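Local coordinates for uncharacterized protein (Leptospirillum rubarum, PDB 3OMD) that is of unknown function but folds as a single-chain, all-helical domain of the DUF5069 family, at residues Arg14-Arg19 with Thr132-Leu137; Gly22-Lys27 with Glu101-Ser106; Ala53-Phe58 with Glu63-Ala68. One frame throughout, in Å; residues are numbered along the deposited sequence.

Interaction 1. Residues Arg14-Arg19 with Thr132-Leu137; sequences RSPVDR and TWVKLL
Pro16 sets CB and CG of its ring against Val134 and Leu137, residues three apart and so nearly one turn apart on helix 133-140. The shallow hollow between these two side chains takes the proline: its CB rests on Val134 CB at 3.7 Å, while the next ring atom, Pro16 CG, reaches across to Leu137 CD1 at 3.9 Å. Two neighbouring ring carbons thus fit two neighbouring bumps of the helix. Val134 turns CG1 to the side of its own backbone N, anti to the carbonyl carbon (chi1 -61°), and this branch backs up the contact at 3.9 Å from Pro16 CB. Its other branch, CG2, is met more loosely by Val17 CG1, 4.4 Å away, at the exposed margin of the patch.

The bump is presented by a type I beta turn from Ser15 to Asp18, closed by the backbone bond from Asp18 N to Ser15 O. Ser15 adds an ST turn: its OG accepts from Val17 N at 3.1 Å with a fairly straight N-H (161°), and it also bonds Asp138, a little further along the helix. Tyr102 of helix 92-104 touches both Pro16 and Val134, so the pair is packed from a third element as well.

The side chains that meet between 14-19 and 132-137 touch carbon to carbon. The attachment therefore rests on shape and on the burial of Pro16 and Val134, while the polar groups of Ser15 keep the turn in form and tie it to Asp138 beside the apolar patch.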
# COMPACT_ATOMS: atom_id res chain seq x y z
N ARG A 14 -1.15 -4.56 5.56
CA ARG A 14 -2.12 -3.67 6.21
C ARG A 14 -2.92 -2.83 5.22
O ARG A 14 -2.53 -2.68 4.03
CB ARG A 14 -1.41 -2.81 7.28
CG ARG A 14 -1.12 -3.68 8.54
CD ARG A 14 -0.22 -2.99 9.56
NE ARG A 14 1.10 -2.75 9.00
CZ ARG A 14 2.03 -2.01 9.62
NH1 ARG A 14 1.75 -1.44 10.79
NH2 ARG A 14 3.20 -1.81 9.05
N SER A 15 -4.03 -2.28 5.72
CA SER A 15 -4.95 -1.55 4.87
C SER A 15 -4.29 -0.37 4.19
O SER A 15 -3.51 0.36 4.80
CB SER A 15 -6.11 -1.03 5.73
OG SER A 15 -6.96 -0.21 4.92
N PRO A 16 -4.67 -0.10 2.93
CA PRO A 16 -4.25 1.14 2.24
C PRO A 16 -4.49 2.38 3.09
O PRO A 16 -3.74 3.35 2.96
CB PRO A 16 -5.20 1.18 1.02
CG PRO A 16 -5.35 -0.30 0.66
CD PRO A 16 -5.51 -0.97 2.06
N VAL A 17 -5.56 2.41 3.90
CA VAL A 17 -5.95 3.63 4.60
C VAL A 17 -5.71 3.56 6.13
O VAL A 17 -6.20 4.40 6.88
CB VAL A 17 -7.40 4.05 4.25
CG1 VAL A 17 -7.50 4.34 2.71
CG2 VAL A 17 -8.42 3.03 4.76
N ASP A 18 -4.90 2.57 6.55
CA ASP A 18 -4.42 2.47 7.94
C ASP A 18 -3.16 3.37 7.97
O ASP A 18 -2.06 2.94 7.59
CB ASP A 18 -4.09 1.01 8.24
CG ASP A 18 -3.63 0.80 9.68
OD1 ASP A 18 -3.49 1.79 10.45
OD2 ASP A 18 -3.38 -0.38 10.00
N ARG A 19 -3.34 4.62 8.41
CA ARG A 19 -2.30 5.64 8.15
C ARG A 19 -1.14 5.60 9.15
O ARG A 19 -1.31 5.19 10.33
CB ARG A 19 -2.92 7.04 8.15
CG ARG A 19 -3.93 7.22 7.00
CD ARG A 19 -4.61 8.60 7.06
NE ARG A 19 -5.48 8.77 5.89
CZ ARG A 19 -6.29 9.80 5.75
NH1 ARG A 19 -6.35 10.75 6.69
NH2 ARG A 19 -7.03 9.91 4.65
N THR A 132 -13.68 2.31 -5.80
CA THR A 132 -12.27 2.69 -5.83
C THR A 132 -11.39 1.49 -5.52
O THR A 132 -11.80 0.57 -4.80
CB THR A 132 -12.00 3.76 -4.77
OG1 THR A 132 -12.40 3.27 -3.47
CG2 THR A 132 -12.73 5.05 -5.12
N TRP A 133 -10.18 1.49 -6.07
CA TRP A 133 -9.28 0.36 -5.90
C TRP A 133 -8.95 0.12 -4.44
O TRP A 133 -8.88 -1.06 -4.03
CB TRP A 133 -7.97 0.59 -6.67
CG TRP A 133 -8.14 0.49 -8.19
CD1 TRP A 133 -7.96 1.49 -9.12
CD2 TRP A 133 -8.46 -0.69 -8.93
NE1 TRP A 133 -8.17 1.00 -10.40
CE2 TRP A 133 -8.48 -0.34 -10.31
CE3 TRP A 133 -8.73 -2.02 -8.56
CZ2 TRP A 133 -8.78 -1.26 -11.32
CZ3 TRP A 133 -9.00 -2.96 -9.58
CH2 TRP A 133 -9.04 -2.56 -10.94
N VAL A 134 -8.71 1.16 -3.65
CA VAL A 134 -8.27 0.90 -2.27
C VAL A 134 -9.39 0.27 -1.44
O VAL A 134 -9.13 -0.51 -0.51
CB VAL A 134 -7.64 2.13 -1.59
CG1 VAL A 134 -6.40 2.56 -2.38
CG2 VAL A 134 -8.64 3.24 -1.36
N LYS A 135 -10.64 0.58 -1.77
CA LYS A 135 -11.76 -0.05 -1.04
C LYS A 135 -11.92 -1.49 -1.48
O LYS A 135 -12.24 -2.37 -0.66
CB LYS A 135 -13.07 0.72 -1.22
CG LYS A 135 -13.19 1.93 -0.30
CD LYS A 135 -14.65 2.37 -0.16
CE LYS A 135 -14.83 3.52 0.83
NZ LYS A 135 -14.34 3.25 2.22
N LEU A 136 -11.67 -1.76 -2.75
CA LEU A 136 -11.72 -3.15 -3.22
C LEU A 136 -10.66 -4.01 -2.50
O LEU A 136 -10.93 -5.16 -2.11
CB LEU A 136 -11.54 -3.21 -4.75
CG LEU A 136 -11.75 -4.61 -5.35
CD1 LEU A 136 -13.19 -5.07 -5.10
CD2 LEU A 136 -11.45 -4.53 -6.86
N LEU A 137 -9.45 -3.46 -2.32
CA LEU A 137 -8.41 -4.19 -1.58
C LEU A 137 -8.89 -4.51 -0.15
O LEU A 137 -8.68 -5.63 0.32
CB LEU A 137 -7.12 -3.37 -1.53
CG LEU A 137 -6.36 -3.29 -2.85
CD1 LEU A 137 -5.25 -2.26 -2.76
CD2 LEU A 137 -5.76 -4.65 -3.21

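Interaction 2. Residues Gly22-Lys27 with Glu101-Ser106; sequences GMDHLK and EYESRS
The rings of His25 and Tyr102 meet obliquely, their planes 68° apart, and the phenol oxygen arrives at the imidazole edge in the plane of that ring. There Tyr102 OH and His25 ND1 share a hydrogen bond of 2.7 Å, in which either atom could be the donor. On the other side of the imidazole NE2 bonds Asp51, so both ring nitrogens are engaged and the rotation of the buried ring is fixed. His25 CG stands anti to the backbone N (chi1 -154°), which carries ND1 out to the phenol.

Further back along the tyrosine, Asp24 CB packs against Tyr102 CD2 and CE2, each 3.5 Å away, and the carboxylate is turned 42° from the phenol plane. Its OD2 comes obliquely to the ring, 3.4 Å from Tyr102 CD2.

The same oxygen, Asp24 OD2, lies just 2.5 Å from Glu103 OE2, a spacing at which one of the two acids probably carries a proton. The extended side chain of Glu103 crosses that of Asp24 at about a right angle. Arg19 serves both acids, pairing through NE with Asp24 OD1 and through NH2 with Glu103 OE2, and its positive charge probably offsets part of the repulsion between the acids.

In the fold, the contact joins the start of helix 26-38, where His25 is the N-cap residue, to the C-terminal part of helix 92-104. The run of hydrogen bonds Asp51-His25-Tyr102 ties the N-cap of helix 26-38 to helices 50-58 and 92-104 in this all-helical DUF5069 domain.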
# COMPACT_ATOMS: atom_id res chain seq x y z
N GLY A 22 0.32 10.13 9.10
CA GLY A 22 -0.73 10.77 8.31
C GLY A 22 -0.86 10.22 6.89
O GLY A 22 -1.80 10.64 6.18
N MSE A 23 0.02 9.29 6.49
CA MSE A 23 0.04 8.87 5.06
C MSE A 23 -0.64 7.51 4.86
O MSE A 23 -0.39 6.55 5.60
CB MSE A 23 1.44 8.75 4.49
CG MSE A 23 2.52 9.37 5.20
SE MSE A 23 3.96 8.96 4.02
CE MSE A 23 2.81 8.47 2.51
N ASP A 24 -1.44 7.44 3.80
CA ASP A 24 -1.94 6.14 3.27
C ASP A 24 -0.76 5.39 2.63
O ASP A 24 0.31 5.96 2.38
CB ASP A 24 -2.94 6.42 2.15
CG ASP A 24 -4.24 6.96 2.62
OD1 ASP A 24 -4.58 6.91 3.84
OD2 ASP A 24 -5.03 7.47 1.76
N HIS A 25 -0.99 4.11 2.38
CA HIS A 25 -0.08 3.17 1.70
C HIS A 25 1.18 2.81 2.48
O HIS A 25 1.73 1.71 2.28
CB HIS A 25 0.34 3.66 0.28
CG HIS A 25 0.70 2.52 -0.61
ND1 HIS A 25 -0.22 1.57 -0.99
CD2 HIS A 25 1.91 2.10 -1.09
CE1 HIS A 25 0.38 0.64 -1.70
NE2 HIS A 25 1.67 0.93 -1.77
N LEU A 26 1.67 3.72 3.34
CA LEU A 26 3.01 3.49 3.97
C LEU A 26 3.04 2.19 4.80
O LEU A 26 3.98 1.37 4.65
CB LEU A 26 3.40 4.72 4.81
CG LEU A 26 4.71 4.55 5.59
CD1 LEU A 26 5.89 4.16 4.69
CD2 LEU A 26 4.99 5.87 6.37
N LYS A 27 2.04 1.95 5.67
CA LYS A 27 2.06 0.67 6.43
C LYS A 27 2.03 -0.52 5.47
O LYS A 27 2.73 -1.51 5.70
CB LYS A 27 0.85 0.60 7.37
CG LYS A 27 1.00 1.51 8.61
CD LYS A 27 -0.13 1.22 9.58
CE LYS A 27 0.01 2.08 10.83
NZ LYS A 27 -1.06 1.74 11.85
N GLU A 101 -5.71 11.77 -3.67
CA GLU A 101 -5.62 11.18 -5.00
C GLU A 101 -5.64 9.64 -4.92
O GLU A 101 -6.34 8.98 -5.68
CB GLU A 101 -4.38 11.69 -5.76
CG GLU A 101 -4.32 11.13 -7.16
CD GLU A 101 -3.29 11.77 -8.07
OE1 GLU A 101 -2.60 12.71 -7.66
OE2 GLU A 101 -3.22 11.34 -9.24
N TYR A 102 -4.88 9.08 -3.97
CA TYR A 102 -4.80 7.63 -3.78
C TYR A 102 -6.17 7.04 -3.50
O TYR A 102 -6.55 6.02 -4.11
CB TYR A 102 -3.88 7.44 -2.59
CG TYR A 102 -3.63 6.04 -2.10
CD1 TYR A 102 -2.70 5.19 -2.75
CD2 TYR A 102 -4.24 5.56 -0.94
CE1 TYR A 102 -2.39 3.90 -2.24
CE2 TYR A 102 -3.96 4.29 -0.43
CZ TYR A 102 -3.05 3.48 -1.07
OH TYR A 102 -2.76 2.27 -0.54
N GLU A 103 -6.91 7.67 -2.59
CA GLU A 103 -8.24 7.15 -2.22
C GLU A 103 -9.27 7.36 -3.35
O GLU A 103 -10.32 6.71 -3.34
CB GLU A 103 -8.72 7.81 -0.93
CG GLU A 103 -7.86 7.37 0.26
CD GLU A 103 -8.21 8.06 1.53
OE1 GLU A 103 -9.37 8.56 1.68
OE2 GLU A 103 -7.33 8.13 2.41
N SER A 104 -8.98 8.26 -4.29
CA SER A 104 -9.90 8.49 -5.41
C SER A 104 -9.66 7.56 -6.58
O SER A 104 -10.49 7.49 -7.48
CB SER A 104 -9.77 9.93 -5.93
OG SER A 104 -8.60 10.08 -6.71
N ARG A 105 -8.52 6.85 -6.58
CA ARG A 105 -8.14 6.05 -7.77
C ARG A 105 -9.20 5.03 -8.11
O ARG A 105 -9.57 4.20 -7.29
CB ARG A 105 -6.78 5.37 -7.56
CG ARG A 105 -5.63 6.34 -7.62
CD ARG A 105 -4.26 5.70 -7.27
NE ARG A 105 -3.17 6.71 -7.32
CZ ARG A 105 -2.48 7.03 -8.41
NH1 ARG A 105 -2.75 6.40 -9.56
NH2 ARG A 105 -1.53 7.96 -8.37
N SER A 106 -9.65 5.08 -9.36
CA SER A 106 -10.71 4.21 -9.85
C SER A 106 -10.27 3.64 -11.19
O SER A 106 -9.28 4.12 -11.75
CB SER A 106 -12.02 5.00 -9.94
OG SER A 106 -12.35 5.57 -8.68

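Interaction 3. Residues Ala53-Phe58 with Glu63-Ala68; sequences AFFSFF and EKFAEA
Different first torsions bring Phe55 and Phe65 together: Phe55 holds CG beside its backbone N (chi1 -67°), whereas Phe65 swings CG anti to the N (chi1 -178°). The two belong to 50-58 and 62-69, consecutive helices of this all-helical domain, joined by a three-residue loop. Their side chains cross at about a right angle in the space between the helices.

Phe55 leads with the far end of its ring. CE1 comes over one face of Phe65, toward the rim, and CZ lies past that rim, 3.7 Å from Phe65 CD2. The ring planes stand 59° apart with centroids 5.2 Å from each other, an oblique pairing.

Phe65 is also packed by Met78, Trp81 and Val82 of helix 75-85 and by Ile30 and Ala33 of helix 26-38, while Phe55 touches Val29. The pair is thus one piece of a wider apolar interior in which helix 26-38 reaches both rings. Trading Phe65 for an alanine would probably open a gap beneath the end of Phe55, depriving that ring of the face it lies against and letting it shift.

The nearest approach between the two segments is the 3.6 Å from Phe55 CE1 to Phe65 CG, the carbon where ring joins stem.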
# COMPACT_ATOMS: atom_id res chain seq x y z
N ALA A 53 3.47 4.48 -7.40
CA ALA A 53 2.83 5.79 -7.21
C ALA A 53 3.23 6.42 -5.87
O ALA A 53 3.54 7.59 -5.80
CB ALA A 53 1.29 5.69 -7.36
N PHE A 54 3.27 5.61 -4.82
CA PHE A 54 3.67 6.10 -3.50
C PHE A 54 5.15 6.50 -3.52
O PHE A 54 5.53 7.62 -3.10
CB PHE A 54 3.44 4.98 -2.46
CG PHE A 54 3.96 5.33 -1.10
CD1 PHE A 54 3.19 6.10 -0.23
CD2 PHE A 54 5.19 4.85 -0.67
CE1 PHE A 54 3.67 6.44 1.03
CE2 PHE A 54 5.68 5.21 0.59
CZ PHE A 54 4.92 6.01 1.43
N PHE A 55 6.02 5.59 -3.98
CA PHE A 55 7.43 5.94 -4.03
C PHE A 55 7.71 7.17 -4.91
O PHE A 55 8.53 8.04 -4.55
CB PHE A 55 8.25 4.73 -4.57
CG PHE A 55 8.25 3.53 -3.61
CD1 PHE A 55 8.40 3.71 -2.24
CD2 PHE A 55 8.17 2.22 -4.12
CE1 PHE A 55 8.47 2.59 -1.35
CE2 PHE A 55 8.22 1.11 -3.24
CZ PHE A 55 8.38 1.28 -1.87
N SER A 56 7.05 7.25 -6.05
CA SER A 56 7.25 8.40 -6.94
C SER A 56 6.84 9.69 -6.24
O SER A 56 7.58 10.68 -6.24
CB SER A 56 6.46 8.24 -8.26
OG SER A 56 6.67 9.36 -9.10
N PHE A 57 5.68 9.66 -5.59
CA PHE A 57 5.13 10.89 -4.99
C PHE A 57 6.10 11.47 -3.97
O PHE A 57 6.35 12.69 -3.95
CB PHE A 57 3.79 10.59 -4.33
CG PHE A 57 3.08 11.84 -3.87
CD1 PHE A 57 2.12 12.44 -4.68
CD2 PHE A 57 3.39 12.43 -2.63
CE1 PHE A 57 1.48 13.64 -4.24
CE2 PHE A 57 2.75 13.58 -2.17
CZ PHE A 57 1.80 14.21 -3.01
N PHE A 58 6.71 10.59 -3.18
CA PHE A 58 7.56 11.03 -2.07
C PHE A 58 9.03 11.06 -2.41
O PHE A 58 9.84 11.49 -1.60
CB PHE A 58 7.25 10.22 -0.78
CG PHE A 58 5.87 10.50 -0.25
CD1 PHE A 58 5.58 11.73 0.35
CD2 PHE A 58 4.85 9.57 -0.40
CE1 PHE A 58 4.29 12.03 0.80
CE2 PHE A 58 3.55 9.87 0.07
CZ PHE A 58 3.28 11.10 0.65
N GLU A 63 14.33 0.23 -3.85
CA GLU A 63 15.41 -0.65 -3.41
C GLU A 63 15.94 -0.16 -2.07
O GLU A 63 16.14 -0.94 -1.12
CB GLU A 63 16.57 -0.72 -4.43
CG GLU A 63 16.19 -1.35 -5.76
CD GLU A 63 17.31 -1.30 -6.82
OE1 GLU A 63 18.41 -0.74 -6.59
OE2 GLU A 63 17.06 -1.83 -7.91
N LYS A 64 16.16 1.14 -1.98
CA LYS A 64 16.62 1.73 -0.70
C LYS A 64 15.59 1.58 0.40
O LYS A 64 15.98 1.31 1.56
CB LYS A 64 17.01 3.19 -0.89
CG LYS A 64 18.17 3.36 -1.87
CD LYS A 64 18.58 4.79 -1.98
CE LYS A 64 19.78 4.89 -2.93
NZ LYS A 64 20.27 6.30 -3.04
N PHE A 65 14.31 1.71 0.07
CA PHE A 65 13.26 1.50 1.07
C PHE A 65 13.25 0.07 1.60
O PHE A 65 13.19 -0.12 2.83
CB PHE A 65 11.92 1.91 0.45
CG PHE A 65 10.75 1.78 1.38
CD1 PHE A 65 10.37 2.85 2.18
CD2 PHE A 65 10.00 0.62 1.43
CE1 PHE A 65 9.26 2.75 3.01
CE2 PHE A 65 8.91 0.49 2.28
CZ PHE A 65 8.53 1.57 3.08
N ALA A 66 13.37 -0.92 0.70
CA ALA A 66 13.37 -2.30 1.14
C ALA A 66 14.59 -2.56 2.02
O ALA A 66 14.48 -3.28 3.00
CB ALA A 66 13.32 -3.29 -0.07
N GLU A 67 15.74 -2.01 1.66
CA GLU A 67 16.93 -2.18 2.50
C GLU A 67 16.76 -1.51 3.86
O GLU A 67 17.15 -2.07 4.90
CB GLU A 67 18.18 -1.60 1.82
CG GLU A 67 19.49 -1.80 2.65
CD GLU A 67 19.86 -3.27 2.88
OE1 GLU A 67 19.49 -4.12 2.01
OE2 GLU A 67 20.52 -3.58 3.92
N ALA A 68 16.13 -0.34 3.87
CA ALA A 68 15.97 0.41 5.10
C ALA A 68 15.10 -0.32 6.11
O ALA A 68 15.37 -0.25 7.33
CB ALA A 68 15.38 1.80 4.82

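Overall arrangement
Interactions 2 and 3 are buried, whereas interaction 1 is partly buried and reaches the surface at Val17. Their chemistry differs accordingly: interaction 1 is aliphatic, interaction 2 polar and charged, interaction 3 aromatic. Interactions 1 and 2, with centres about 7 Å apart, adjoin directly; Asp18 pairs with Lys27, so the loop 14-19 meets both helix 133-140 and helix 26-38. Interactions 2 and 3 meet at helix 50-58, where His25 packs on Phe54. Interactions 1 and 3 do not touch, their centres lying about 18 Å apart. In sequence the two long-range contacts bracket the local one between successive helices.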